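Local coordinates for protein kojibiose phosphorylase (Gut metagenome, PDB 6W0P) that is a carbohydrate-active enzyme of glycoside hydrolase family 65, combining an N-terminal beta-sandwich with a helical central catalytic domain, at residues R7-E12 with E30-L35; N61-Y66 with C184-V189; L76-R81 with N408-A413. All coordinates share one frame; numbering follows the deposited sequence.

Interaction 1. Residues R7-E12 with E30-L35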
loop_
_atom_site.group_PDB
_atom_site.type_symbol
_atom_site.label_atom_id
_atom_site.label_comp_id
_atom_site.label_asym_id
_atom_site.label_seq_id
_atom_site.Cartn_x
_atom_site.Cartn_y
_atom_site.Cartn_z
ATOM N N ARG A 7 -28.520 24.458 5.359
ATOM C CA ARG A 7 -29.983 24.313 5.531
ATOM C C ARG A 7 -30.669 24.867 4.275
ATOM O O ARG A 7 -30.755 26.092 4.161
ATOM C CB ARG A 7 -30.403 25.092 6.780
ATOM C CG ARG A 7 -31.908 25.212 6.963
ATOM C CD ARG A 7 -32.542 23.852 7.166
ATOM N NE ARG A 7 -31.936 23.188 8.311
ATOM C CZ ARG A 7 -32.349 23.289 9.583
ATOM N NH1 ARG A 7 -33.409 24.015 9.904
ATOM N NH2 ARG A 7 -31.694 22.636 10.529
ATOM N N TYR A 8 -31.129 24.009 3.362
ATOM C CA TYR A 8 -31.874 24.436 2.152
ATOM C C TYR A 8 -33.250 23.767 2.094
ATOM O O TYR A 8 -34.034 24.191 1.196
ATOM C CB TYR A 8 -31.092 24.143 0.875
ATOM C CG TYR A 8 -31.066 22.700 0.414
ATOM C CD1 TYR A 8 -30.247 21.766 1.022
ATOM C CD2 TYR A 8 -31.822 22.278 -0.665
ATOM C CE1 TYR A 8 -30.183 20.452 0.578
ATOM C CE2 TYR A 8 -31.776 20.968 -1.120
ATOM C CZ TYR A 8 -30.956 20.047 -0.493
ATOM O OH TYR A 8 -30.898 18.749 -0.932
ATOM N N LEU A 9 -33.556 22.826 3.000
ATOM C CA LEU A 9 -34.843 22.073 2.978
ATOM C C LEU A 9 -35.801 22.637 4.027
ATOM O O LEU A 9 -35.349 23.044 5.099
ATOM C CB LEU A 9 -34.569 20.576 3.170
ATOM C CG LEU A 9 -33.799 19.945 2.009
ATOM C CD1 LEU A 9 -33.415 18.510 2.311
ATOM C CD2 LEU A 9 -34.610 19.991 0.726
ATOM N N GLU A 10 -37.084 22.688 3.700
ATOM C CA GLU A 10 -38.143 23.111 4.648
ATOM C C GLU A 10 -38.194 22.126 5.824
ATOM O O GLU A 10 -37.920 20.906 5.648
ATOM C CB GLU A 10 -39.505 23.198 3.966
ATOM C CG GLU A 10 -39.558 24.209 2.833
ATOM C CD GLU A 10 -38.859 25.537 3.089
ATOM O OE1 GLU A 10 -38.084 25.975 2.224
ATOM O OE2 GLU A 10 -39.076 26.122 4.169
ATOM N N THR A 11 -38.535 22.672 6.985
ATOM C CA THR A 11 -38.715 21.967 8.271
ATOM C C THR A 11 -40.192 21.642 8.471
ATOM O O THR A 11 -40.955 22.574 8.742
ATOM C CB THR A 11 -38.194 22.824 9.421
ATOM O OG1 THR A 11 -36.811 23.023 9.146
ATOM C CG2 THR A 11 -38.365 22.143 10.756
ATOM N N GLU A 12 -40.546 20.367 8.341
ATOM C CA GLU A 12 -41.889 19.809 8.643
ATOM C C GLU A 12 -41.697 18.489 9.379
ATOM O O GLU A 12 -40.773 17.739 9.070
ATOM C CB GLU A 12 -42.683 19.477 7.387
ATOM C CG GLU A 12 -43.051 20.658 6.522
ATOM C CD GLU A 12 -44.032 20.245 5.441
ATOM O OE1 GLU A 12 -44.739 19.206 5.644
ATOM O OE2 GLU A 12 -44.091 20.952 4.403
ATOM N N GLU A 30 -30.889 14.146 -4.487
ATOM C CA GLU A 30 -30.895 12.742 -4.969
ATOM C C GLU A 30 -30.655 11.786 -3.784
ATOM O O GLU A 30 -31.339 10.732 -3.705
ATOM C CB GLU A 30 -29.808 12.508 -6.022
ATOM C CG GLU A 30 -30.085 13.120 -7.384
ATOM C CD GLU A 30 -29.033 12.808 -8.448
ATOM O OE1 GLU A 30 -27.924 12.332 -8.088
ATOM O OE2 GLU A 30 -29.316 13.051 -9.643
ATOM N N SER A 31 -29.683 12.086 -2.916
ATOM C CA SER A 31 -29.294 11.175 -1.810
ATOM C C SER A 31 -30.399 11.180 -0.735
ATOM O O SER A 31 -30.927 10.119 -0.386
ATOM C CB SER A 31 -27.946 11.561 -1.249
ATOM O OG SER A 31 -26.919 11.420 -2.219
ATOM N N ILE A 32 -30.788 12.370 -0.311
ATOM C CA ILE A 32 -31.688 12.613 0.849
ATOM C C ILE A 32 -33.054 12.022 0.554
ATOM O O ILE A 32 -33.648 11.395 1.457
ATOM C CB ILE A 32 -31.757 14.120 1.165
ATOM C CG1 ILE A 32 -30.433 14.598 1.765
ATOM C CG2 ILE A 32 -32.956 14.425 2.056
ATOM C CD1 ILE A 32 -30.368 16.085 2.025
ATOM N N PHE A 33 -33.536 12.231 -0.664
ATOM C CA PHE A 33 -34.920 11.880 -1.059
ATOM C C PHE A 33 -34.974 10.445 -1.586
ATOM O O PHE A 33 -36.003 10.081 -2.150
ATOM C CB PHE A 33 -35.444 12.885 -2.080
ATOM C CG PHE A 33 -35.805 14.233 -1.514
ATOM C CD1 PHE A 33 -34.827 15.164 -1.212
ATOM C CD2 PHE A 33 -37.127 14.588 -1.340
ATOM C CE1 PHE A 33 -35.165 16.422 -0.724
ATOM C CE2 PHE A 33 -37.460 15.828 -0.811
ATOM C CZ PHE A 33 -36.481 16.761 -0.542
ATOM N N SER A 34 -33.907 9.664 -1.417
ATOM C CA SER A 34 -33.812 8.258 -1.890
ATOM C C SER A 34 -34.958 7.437 -1.287
ATOM O O SER A 34 -35.263 7.600 -0.071
ATOM C CB SER A 34 -32.482 7.622 -1.538
ATOM O OG SER A 34 -31.400 8.242 -2.229
ATOM N N LEU A 35 -35.541 6.554 -2.099
ATOM C CA LEU A 35 -36.482 5.512 -1.621
ATOM C C LEU A 35 -35.722 4.188 -1.520
ATOM O O LEU A 35 -34.715 3.998 -2.245
ATOM C CB LEU A 35 -37.658 5.390 -2.599
ATOM C CG LEU A 35 -38.514 6.640 -2.781
ATOM C CD1 LEU A 35 -39.653 6.364 -3.755
ATOM C CD2 LEU A 35 -39.056 7.107 -1.454
#

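Interaction 2. Residues N61-Y66 with C184-V189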
loop_
_atom_site.group_PDB
_atom_site.type_symbol
_atom_site.label_atom_id
_atom_site.label_comp_id
_atom_site.label_asym_id
_atom_site.label_seq_id
_atom_site.Cartn_x
_atom_site.Cartn_y
_atom_site.Cartn_z
ATOM N N ASN A 61 -30.176 -5.134 -3.450
ATOM C CA ASN A 61 -29.315 -5.653 -2.359
ATOM C C ASN A 61 -28.750 -6.999 -2.826
ATOM O O ASN A 61 -29.568 -7.909 -3.087
ATOM C CB ASN A 61 -30.124 -5.727 -1.065
ATOM C CG ASN A 61 -29.301 -5.616 0.201
ATOM O OD1 ASN A 61 -28.317 -6.336 0.373
ATOM N ND2 ASN A 61 -29.723 -4.736 1.097
ATOM N N GLY A 62 -27.428 -7.114 -2.982
ATOM C CA GLY A 62 -26.751 -8.393 -3.297
ATOM C C GLY A 62 -26.517 -8.588 -4.792
ATOM O O GLY A 62 -26.005 -9.642 -5.185
ATOM N N ILE A 63 -26.898 -7.612 -5.614
ATOM C CA ILE A 63 -26.607 -7.610 -7.071
ATOM C C ILE A 63 -25.333 -6.791 -7.265
ATOM O O ILE A 63 -25.363 -5.589 -7.004
ATOM C CB ILE A 63 -27.786 -7.066 -7.887
ATOM C CG1 ILE A 63 -28.947 -8.062 -7.915
ATOM C CG2 ILE A 63 -27.327 -6.686 -9.280
ATOM C CD1 ILE A 63 -28.616 -9.437 -8.492
ATOM N N TYR A 64 -24.253 -7.459 -7.648
ATOM C CA TYR A 64 -22.875 -6.953 -7.492
ATOM C C TYR A 64 -22.026 -7.496 -8.635
ATOM O O TYR A 64 -22.425 -8.512 -9.274
ATOM C CB TYR A 64 -22.326 -7.379 -6.133
ATOM C CG TYR A 64 -21.804 -8.789 -6.083
ATOM C CD1 TYR A 64 -22.645 -9.863 -5.850
ATOM C CD2 TYR A 64 -20.458 -9.049 -6.279
ATOM C CE1 TYR A 64 -22.161 -11.162 -5.831
ATOM C CE2 TYR A 64 -19.957 -10.336 -6.252
ATOM C CZ TYR A 64 -20.810 -11.398 -6.035
ATOM O OH TYR A 64 -20.297 -12.664 -5.999
ATOM N N GLU A 65 -20.909 -6.819 -8.888
ATOM C CA GLU A 65 -19.863 -7.256 -9.839
ATOM C C GLU A 65 -18.490 -7.067 -9.192
ATOM O O GLU A 65 -18.380 -6.299 -8.203
ATOM C CB GLU A 65 -19.919 -6.467 -11.152
ATOM C CG GLU A 65 -20.468 -7.273 -12.309
ATOM C CD GLU A 65 -19.858 -8.651 -12.469
ATOM O OE1 GLU A 65 -20.623 -9.598 -12.708
ATOM O OE2 GLU A 65 -18.627 -8.773 -12.338
ATOM N N TYR A 66 -17.484 -7.695 -9.802
ATOM C CA TYR A 66 -16.054 -7.521 -9.469
ATOM C C TYR A 66 -15.459 -6.380 -10.298
ATOM O O TYR A 66 -16.020 -5.991 -11.350
ATOM C CB TYR A 66 -15.333 -8.844 -9.692
ATOM C CG TYR A 66 -15.615 -9.899 -8.658
ATOM C CD1 TYR A 66 -14.966 -9.881 -7.430
ATOM C CD2 TYR A 66 -16.495 -10.935 -8.910
ATOM C CE1 TYR A 66 -15.195 -10.858 -6.473
ATOM C CE2 TYR A 66 -16.726 -11.929 -7.970
ATOM C CZ TYR A 66 -16.080 -11.888 -6.745
ATOM O OH TYR A 66 -16.299 -12.855 -5.805
ATOM N N CYS A 184 -20.905 -0.154 -18.014
ATOM C CA CYS A 184 -22.147 -0.933 -17.822
ATOM C C CYS A 184 -21.752 -2.349 -17.412
ATOM O O CYS A 184 -20.902 -2.914 -18.079
ATOM C CB CYS A 184 -22.996 -0.982 -19.088
ATOM S SG CYS A 184 -24.572 -1.844 -18.835
ATOM N N TYR A 185 -22.326 -2.869 -16.329
ATOM C CA TYR A 185 -21.936 -4.169 -15.722
ATOM C C TYR A 185 -22.988 -5.229 -16.066
ATOM O O TYR A 185 -22.988 -6.280 -15.432
ATOM C CB TYR A 185 -21.671 -3.995 -14.221
ATOM C CG TYR A 185 -20.332 -3.356 -13.939
ATOM C CD1 TYR A 185 -20.182 -1.978 -13.964
ATOM C CD2 TYR A 185 -19.194 -4.122 -13.719
ATOM C CE1 TYR A 185 -18.950 -1.381 -13.742
ATOM C CE2 TYR A 185 -17.954 -3.542 -13.503
ATOM C CZ TYR A 185 -17.829 -2.167 -13.516
ATOM O OH TYR A 185 -16.615 -1.571 -13.306
ATOM N N TRP A 186 -23.795 -4.976 -17.096
ATOM C CA TRP A 186 -24.882 -5.872 -17.573
ATOM C C TRP A 186 -24.634 -6.302 -19.024
ATOM O O TRP A 186 -24.214 -5.429 -19.828
ATOM C CB TRP A 186 -26.223 -5.152 -17.445
ATOM C CG TRP A 186 -26.560 -4.853 -16.019
ATOM C CD1 TRP A 186 -26.342 -3.686 -15.349
ATOM C CD2 TRP A 186 -27.117 -5.766 -15.068
ATOM N NE1 TRP A 186 -26.770 -3.801 -14.052
ATOM C CE2 TRP A 186 -27.250 -5.068 -13.852
ATOM C CE3 TRP A 186 -27.540 -7.094 -15.127
ATOM C CZ2 TRP A 186 -27.786 -5.659 -12.711
ATOM C CZ3 TRP A 186 -28.072 -7.679 -13.998
ATOM C CH2 TRP A 186 -28.190 -6.967 -12.806
ATOM N N ASN A 187 -24.879 -7.581 -19.337
ATOM C CA ASN A 187 -24.953 -8.103 -20.731
ATOM C C ASN A 187 -26.418 -8.375 -21.086
ATOM O O ASN A 187 -27.197 -8.801 -20.193
ATOM C CB ASN A 187 -24.134 -9.384 -20.939
ATOM C CG ASN A 187 -22.642 -9.148 -20.863
ATOM O OD1 ASN A 187 -22.153 -8.156 -21.386
ATOM N ND2 ASN A 187 -21.922 -10.029 -20.181
ATOM N N ARG A 188 -26.752 -8.209 -22.364
ATOM C CA ARG A 188 -28.096 -8.456 -22.935
ATOM C C ARG A 188 -28.474 -9.935 -22.762
ATOM O O ARG A 188 -27.595 -10.809 -22.905
ATOM C CB ARG A 188 -28.064 -8.023 -24.404
ATOM C CG ARG A 188 -29.184 -8.581 -25.266
ATOM C CD ARG A 188 -29.073 -8.145 -26.719
ATOM N NE ARG A 188 -30.369 -7.746 -27.263
ATOM C CZ ARG A 188 -30.571 -7.115 -28.424
ATOM N NH1 ARG A 188 -29.566 -6.802 -29.229
ATOM N NH2 ARG A 188 -31.803 -6.795 -28.779
ATOM N N VAL A 189 -29.742 -10.222 -22.487
ATOM C CA VAL A 189 -30.310 -11.588 -22.688
ATOM C C VAL A 189 -31.460 -11.453 -23.682
ATOM O O VAL A 189 -31.273 -11.885 -24.824
ATOM C CB VAL A 189 -30.762 -12.253 -21.375
ATOM C CG1 VAL A 189 -31.368 -13.628 -21.621
ATOM C CG2 VAL A 189 -29.618 -12.334 -20.370
#

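Interaction 3. Residues L76-R81 with N408-A413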
loop_
_atom_site.group_PDB
_atom_site.type_symbol
_atom_site.label_atom_id
_atom_site.label_comp_id
_atom_site.label_asym_id
_atom_site.label_seq_id
_atom_site.Cartn_x
_atom_site.Cartn_y
_atom_site.Cartn_z
ATOM N N LEU A 76 0.519 -12.359 -0.764
ATOM C CA LEU A 76 -0.736 -13.110 -0.525
ATOM C C LEU A 76 -1.543 -12.432 0.594
ATOM O O LEU A 76 -0.935 -11.684 1.410
ATOM C CB LEU A 76 -0.365 -14.549 -0.172
ATOM C CG LEU A 76 0.328 -15.324 -1.297
ATOM C CD1 LEU A 76 0.832 -16.674 -0.797
ATOM C CD2 LEU A 76 -0.596 -15.519 -2.500
ATOM N N GLY A 77 -2.862 -12.671 0.597
ATOM C CA GLY A 77 -3.826 -12.161 1.591
ATOM C C GLY A 77 -4.280 -10.738 1.295
ATOM O O GLY A 77 -5.154 -10.254 2.000
ATOM N N ILE A 78 -3.754 -10.128 0.238
ATOM C CA ILE A 78 -4.152 -8.774 -0.222
ATOM C C ILE A 78 -5.159 -8.908 -1.363
ATOM O O ILE A 78 -4.885 -9.629 -2.370
ATOM C CB ILE A 78 -2.907 -7.959 -0.611
ATOM C CG1 ILE A 78 -2.070 -7.639 0.636
ATOM C CG2 ILE A 78 -3.311 -6.706 -1.380
ATOM C CD1 ILE A 78 -0.785 -6.888 0.349
ATOM N N VAL A 79 -6.259 -8.170 -1.258
ATOM C CA VAL A 79 -7.362 -8.257 -2.251
ATOM C C VAL A 79 -6.880 -7.706 -3.596
ATOM O O VAL A 79 -6.337 -6.585 -3.634
ATOM C CB VAL A 79 -8.637 -7.579 -1.732
ATOM C CG1 VAL A 79 -9.752 -7.647 -2.766
ATOM C CG2 VAL A 79 -9.073 -8.240 -0.434
ATOM N N LYS A 80 -7.009 -8.522 -4.639
ATOM C CA LYS A 80 -6.585 -8.208 -6.028
ATOM C C LYS A 80 -7.795 -7.664 -6.785
ATOM O O LYS A 80 -7.594 -6.879 -7.700
ATOM C CB LYS A 80 -6.039 -9.457 -6.731
ATOM C CG LYS A 80 -4.841 -10.129 -6.060
ATOM C CD LYS A 80 -4.084 -11.071 -6.996
ATOM C CE LYS A 80 -2.800 -11.621 -6.408
ATOM N NZ LYS A 80 -1.870 -12.091 -7.464
ATOM N N ARG A 81 -9.005 -8.051 -6.379
ATOM C CA ARG A 81 -10.258 -7.737 -7.112
ATOM C C ARG A 81 -11.394 -7.430 -6.115
ATOM O O ARG A 81 -11.998 -8.366 -5.561
ATOM C CB ARG A 81 -10.507 -8.896 -8.080
ATOM C CG ARG A 81 -11.726 -8.741 -8.971
ATOM C CD ARG A 81 -11.991 -10.026 -9.742
ATOM N NE ARG A 81 -10.778 -10.634 -10.276
ATOM C CZ ARG A 81 -10.553 -11.950 -10.366
ATOM N NH1 ARG A 81 -11.456 -12.820 -9.942
ATOM N NH2 ARG A 81 -9.408 -12.393 -10.863
ATOM N N ASN A 408 -9.038 -3.465 0.004
ATOM C CA ASN A 408 -7.724 -3.818 -0.599
ATOM C C ASN A 408 -6.604 -3.089 0.150
ATOM O O ASN A 408 -5.431 -3.138 -0.336
ATOM C CB ASN A 408 -7.700 -3.572 -2.112
ATOM C CG ASN A 408 -7.768 -2.109 -2.503
ATOM O OD1 ASN A 408 -7.716 -1.237 -1.652
ATOM N ND2 ASN A 408 -7.891 -1.835 -3.789
ATOM N N LEU A 409 -6.925 -2.446 1.280
ATOM C CA LEU A 409 -5.893 -1.834 2.159
ATOM C C LEU A 409 -5.522 -2.871 3.217
ATOM O O LEU A 409 -6.289 -3.041 4.194
ATOM C CB LEU A 409 -6.400 -0.522 2.780
ATOM C CG LEU A 409 -6.736 0.603 1.787
ATOM C CD1 LEU A 409 -7.232 1.854 2.510
ATOM C CD2 LEU A 409 -5.533 0.959 0.918
ATOM N N TRP A 410 -4.378 -3.530 3.047
ATOM C CA TRP A 410 -3.889 -4.551 4.019
ATOM C C TRP A 410 -3.896 -3.972 5.451
ATOM O O TRP A 410 -4.243 -4.729 6.371
ATOM C CB TRP A 410 -2.508 -5.082 3.614
ATOM C CG TRP A 410 -1.405 -4.104 3.854
ATOM C CD1 TRP A 410 -0.874 -3.231 2.952
ATOM C CD2 TRP A 410 -0.711 -3.885 5.090
ATOM N NE1 TRP A 410 0.086 -2.465 3.549
ATOM C CE2 TRP A 410 0.193 -2.831 4.866
ATOM C CE3 TRP A 410 -0.777 -4.461 6.361
ATOM C CZ2 TRP A 410 1.055 -2.372 5.855
ATOM C CZ3 TRP A 410 0.048 -3.987 7.355
ATOM C CH2 TRP A 410 0.952 -2.952 7.099
ATOM N N GLN A 411 -3.549 -2.682 5.595
ATOM C CA GLN A 411 -3.438 -1.924 6.868
ATOM C C GLN A 411 -4.720 -2.046 7.694
ATOM O O GLN A 411 -4.633 -1.725 8.883
ATOM C CB GLN A 411 -3.282 -0.407 6.667
ATOM C CG GLN A 411 -2.012 0.037 5.983
ATOM C CD GLN A 411 -2.235 0.322 4.513
ATOM O OE1 GLN A 411 -2.837 -0.489 3.784
ATOM N NE2 GLN A 411 -1.709 1.461 4.066
ATOM N N HIS A 412 -5.862 -2.273 7.046
ATOM C CA HIS A 412 -7.159 -2.510 7.707
ATOM C C HIS A 412 -7.515 -3.985 7.564
ATOM O O HIS A 412 -7.840 -4.598 8.621
ATOM C CB HIS A 412 -8.291 -1.589 7.201
ATOM C CG HIS A 412 -8.017 -0.132 7.371
ATOM N ND1 HIS A 412 -8.677 0.842 6.622
ATOM C CD2 HIS A 412 -7.072 0.513 8.076
ATOM C CE1 HIS A 412 -8.170 2.023 6.895
ATOM N NE2 HIS A 412 -7.173 1.849 7.783
ATOM N N ALA A 413 -7.469 -4.529 6.340
ATOM C CA ALA A 413 -8.015 -5.879 6.024
ATOM C C ALA A 413 -7.202 -6.981 6.703
ATOM O O ALA A 413 -7.814 -8.002 7.021
ATOM C CB ALA A 413 -8.123 -6.136 4.534
HETATM O O HOH W 1 -7.670 -4.484 -5.382
#

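Interaction 1. Residues R7-E12 with E30-L35
L9 meets I32 and F33 through its two methyl branches, and this forked apolar contact forms the centre of the joint. The ends of L9 and I32 meet head-on, with L9 CD1 3.9 Å from I32 CD1. The second branch goes to the aromatic neighbour: L9 CD2 lies in the plane of the F33 ring, at its edge, 3.9 Å from F33 CE1, as the two side chains run antiparallel past one another.

The aromatic part is completed by Y8. Its CG sits between the backbone N and the carbonyl carbon (chi1 76°), folding the ring back so that L9 CG rests 3.7 Å above the ring plane, over its centre. The Y8 hydroxyl oxygen then approaches I32 from the other direction, with OH 4.0 Å from I32 CD1.

The polar atoms of Y8 and I32 pair outside the two segments: Y8 OH hydrogen-bonds to S29 OG, and I32 O to Y316 OH. L9 also touches I16 and E18 of strand 15-19, while F33 packs on L117.

With no hydrogen bond between the segments, the end of helix 26-32 is fitted to the N-terminal chain by shape and apolar burial; the Y8 ring face backs L9, and its satisfied hydroxyl end touches I32.

Interaction 2. Residues N61-Y66 with C184-V189
The Y185 and W186 rings carry one side of this contact, meeting E65 and I63 respectively, and each is approached obliquely. At Y185, CD2 lies 3.6 Å from E65 CB, and the same ring's CE2 comes 3.8 Å from Y66 O. The carboxylate of E65 is nearly parallel to the Y185 ring, with planes 11° apart, but the touching is done by the methylenes CB and CG and the two groups do not stack. At W186 the six-membered part is used: I63 CG2 lies 3.6 Å from both CZ2 and CH2 of W186, the two side chains crossing at about a right angle.

W186 points its first bond away from residues 61-66, yet its indole returns to them, and NE1 is hydrogen-bonded to N87 O.

E65 is both apolar and charged in its role. Its aliphatic part leans on Y185, and an unstaggered chi1 (-107°) together with a bend at chi2 turns the carboxylate back toward its own backbone, where Y66 N donates to E65 OE2 over 3.0 Å. That donor stands above the carboxylate plane, 47° out of it. The other oxygen, OE1, accepts from T206 N and T207 N.

Three backbone N-H groups therefore hold a buried carboxylate, probably stabilising its negative charge, while its methylenes pack on Y185 just ahead of strand 186-194 and I63 packs on W186, the strand's first residue, without any hydrogen bond between the segments.

Interaction 3. Residues L76-R81 with N408-A413
I78 and V79 lie against W410 and N408 where a loop of the N-terminal domain meets the first turn of a short helix, 410-413, in the central catalytic domain, whose clan is built as an (alpha/alpha)6 barrel. The contact is thus a piece of the interface between domains, and it has a buried end and a watery one.

The buried end belongs to I78 and W410. Their side chains run alongside one another in one direction, and I78 CG1 lies 3.9 Å from W410 CB. The chi1 of W410 (73°) places CG between the backbone N and the carbonyl carbon, and the indole carries on past the loop; Q411 CG lies over one of its faces, displaced toward the rim. Beyond the pair stands the second subunit: Y576 of that chain meets W410 edge-to-face and packs on I78, so the domain interface merges here with the dimer interface. R385 ties the same region together, its NH1 bonded to G77 O and its NH2 to A413 O.

Toward N408 the contact is just as close but wetter and more polar. V79 faces the backbone of this exposed residue, with V79 CB 4.0 Å from N408 CA, and V79 O rests 3.6 Å from N408 CB. No direct hydrogen bond joins the segments. A water does so instead, bridging the valine carbonyl and the asparagine amide: it donates to V79 O over 3.0 Å and accepts from N408 ND2 over 3.1 Å.

Taken together, the three contacts all lie near the junction of the N-terminal domain with the helical one. Interactions 1 and 2 reach the same antiparallel sheet at its two outermost strands, 10-11 and 186-194; their centres are 29 Å apart and their nearest atoms about 10 Å. Interaction 3 is more remote from interaction 1, with centres 37 Å apart, but adjoins interaction 2, whose centre is 23 Å away. There the two touch, Y66 CB packing 3.5 Å from R81 CD. Along the chain their segments alternate: residues 76-81 lie in the loop after strand 64-66, and the partners in these two contacts are 184-189 for residues 61-66 and 408-413 for residues 76-81.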